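Enoyl-CoA hydratase subunit II (Geobacillus kaustophilus, PDB 2EJ5) probably hydrates the double bond of enoyl-CoA thioesters in phenylacetic acid breakdown, as a member of the enoyl-CoA hydratase/isomerase family. Local coordinates at residues L120-A125 and I180-W185. Sequence-based numbering, arbitrary orientation.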
loop_
_atom_site.group_PDB
_atom_site.type_symbol
_atom_site.label_atom_id
_atom_site.label_comp_id
_atom_site.label_asym_id
_atom_site.label_seq_id
_atom_site.Cartn_x
_atom_site.Cartn_y
_atom_site.Cartn_z
ATOM N N LEU A 120 1.077 6.865 19.005
ATOM C CA LEU A 120 2.149 7.600 19.654
ATOM C C LEU A 120 2.840 6.558 20.497
ATOM O O LEU A 120 2.229 6.004 21.403
ATOM C CB LEU A 120 1.586 8.716 20.563
ATOM C CG LEU A 120 0.633 9.742 19.958
ATOM C CD1 LEU A 120 0.137 10.752 21.033
ATOM C CD2 LEU A 120 1.327 10.502 18.777
ATOM N N LEU A 121 4.099 6.293 20.203
ATOM C CA LEU A 121 4.815 5.264 20.928
ATOM C C LEU A 121 5.755 5.941 21.930
ATOM O O LEU A 121 6.528 6.814 21.566
ATOM C CB LEU A 121 5.611 4.398 19.974
ATOM C CG LEU A 121 4.951 3.152 19.349
ATOM C CD1 LEU A 121 3.554 3.324 18.782
ATOM C CD2 LEU A 121 5.910 2.638 18.281
ATOM N N SER A 122 5.655 5.536 23.185
ATOM C CA SER A 122 6.648 5.932 24.166
ATOM C C SER A 122 7.974 5.316 23.765
ATOM O O SER A 122 8.001 4.306 23.046
ATOM C CB SER A 122 6.229 5.449 25.542
ATOM O OG SER A 122 7.386 5.282 26.315
ATOM N N GLU A 123 9.099 5.875 24.228
ATOM C CA GLU A 123 10.377 5.304 23.800
ATOM C C GLU A 123 10.584 3.858 24.269
ATOM O O GLU A 123 11.430 3.152 23.729
ATOM C CB GLU A 123 11.580 6.189 24.167
ATOM C CG GLU A 123 11.893 6.305 25.625
ATOM C CD GLU A 123 13.069 7.294 25.900
ATOM O OE1 GLU A 123 14.161 7.143 25.268
ATOM O OE2 GLU A 123 12.895 8.203 26.753
ATOM N N LYS A 124 9.796 3.416 25.252
ATOM C CA LYS A 124 9.920 2.063 25.787
ATOM C C LYS A 124 8.839 1.092 25.254
ATOM O O LYS A 124 8.799 -0.061 25.661
ATOM C CB LYS A 124 9.904 2.089 27.315
ATOM C CG LYS A 124 8.543 2.309 27.947
ATOM C CD LYS A 124 8.586 2.040 29.470
ATOM C CE LYS A 124 7.318 2.522 30.173
ATOM N NZ LYS A 124 6.149 1.589 29.939
ATOM N N ALA A 125 7.965 1.569 24.368
ATOM C CA ALA A 125 6.926 0.712 23.769
ATOM C C ALA A 125 7.570 -0.261 22.775
ATOM O O ALA A 125 8.707 -0.069 22.382
ATOM C CB ALA A 125 5.883 1.574 23.070
ATOM N N ILE A 180 7.920 9.168 21.522
ATOM C CA ILE A 180 7.972 10.199 22.554
ATOM C C ILE A 180 8.889 9.757 23.699
ATOM O O ILE A 180 8.793 8.621 24.174
ATOM C CB ILE A 180 6.540 10.562 23.026
ATOM C CG1 ILE A 180 5.680 10.977 21.790
ATOM C CG2 ILE A 180 6.604 11.684 24.095
ATOM C CD1 ILE A 180 4.205 11.214 22.042
ATOM N N PRO A 181 9.837 10.635 24.105
ATOM C CA PRO A 181 10.662 10.326 25.275
ATOM C C PRO A 181 9.859 10.120 26.534
ATOM O O PRO A 181 8.804 10.740 26.723
ATOM C CB PRO A 181 11.591 11.558 25.389
ATOM C CG PRO A 181 11.712 12.027 23.914
ATOM C CD PRO A 181 10.244 11.904 23.474
ATOM N N LEU A 182 10.340 9.250 27.408
ATOM C CA LEU A 182 9.596 8.974 28.644
ATOM C C LEU A 182 9.257 10.198 29.533
ATOM O O LEU A 182 8.139 10.320 30.026
ATOM C CB LEU A 182 10.285 7.897 29.478
ATOM C CG LEU A 182 9.481 7.428 30.695
ATOM C CD1 LEU A 182 8.005 7.101 30.291
ATOM C CD2 LEU A 182 10.142 6.207 31.361
ATOM N N SER A 183 10.204 11.091 29.765
ATOM C CA SER A 183 9.891 12.252 30.616
ATOM C C SER A 183 8.780 13.139 30.027
ATOM O O SER A 183 8.097 13.852 30.763
ATOM C CB SER A 183 11.150 13.087 30.852
ATOM O OG SER A 183 11.641 13.568 29.628
ATOM N N ASP A 184 8.625 13.088 28.701
ATOM C CA ASP A 184 7.726 13.965 27.922
ATOM C C ASP A 184 6.352 13.337 27.673
ATOM O O ASP A 184 5.452 13.969 27.134
ATOM C CB ASP A 184 8.355 14.253 26.567
ATOM C CG ASP A 184 9.558 15.178 26.669
ATOM O OD1 ASP A 184 9.808 15.709 27.778
ATOM O OD2 ASP A 184 10.237 15.374 25.643
ATOM N N TRP A 185 6.221 12.087 28.080
ATOM C CA TRP A 185 5.120 11.240 27.676
ATOM C C TRP A 185 3.755 11.834 27.988
ATOM O O TRP A 185 2.966 12.084 27.063
ATOM C CB TRP A 185 5.265 9.862 28.330
ATOM C CG TRP A 185 4.130 8.930 27.992
ATOM C CD1 TRP A 185 3.173 8.423 28.849
ATOM C CD2 TRP A 185 3.821 8.413 26.689
ATOM N NE1 TRP A 185 2.292 7.608 28.147
ATOM C CE2 TRP A 185 2.667 7.596 26.822
ATOM C CE3 TRP A 185 4.417 8.548 25.422
ATOM C CZ2 TRP A 185 2.113 6.919 25.741
ATOM C CZ3 TRP A 185 3.842 7.890 24.346
ATOM C CH2 TRP A 185 2.715 7.079 24.517
HETATM O O HOH W 1 12.900 10.685 29.063
#
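The carboxylate of E123 reaches across to the backbone of L182, where N donates to OE2 at 2.8 Å in a nearly straight bond that meets the oxygen on its anti side, 21° out of the carboxylate plane. A glutamate suits this exposed turn because its chain, extended beyond CG, is long enough to meet an amide just before helix 185-197; a water accepting from S183 N also donates weakly to OE2. Parallel strand pairing supplies the other two bonds: I180 N to L121 O at 2.7 Å and, weaker, E123 N to I180 O at 2.8 Å. S122 ends its strand in an ST turn, its OG accepting from K124 N at 3.2 Å within a type I turn. Its small CB lies over one face of the W185 indole in a CH-pi contact, 3.8 Å from the centroid of the six-membered ring. CG of W185 is anti to the backbone N (chi1 178°), and the ring turns its CH2 edge toward L120 O, 3.3 Å away. An alanine in place of W185 would probably leave S122 CB without its ring face and open a gap beside L120 O. Beta-branched I180 suits a strand, and its CD1 lies 3.9 Å from L120 CB, while L120 also packs on V189 and F192 of helix 185-197. L121 O and E123 N thus flank S122 in a parallel bridge to I180, joining strand 118-122 of the crotonase fold to strand 178-180, the last, within this chain, of its mostly parallel sheet.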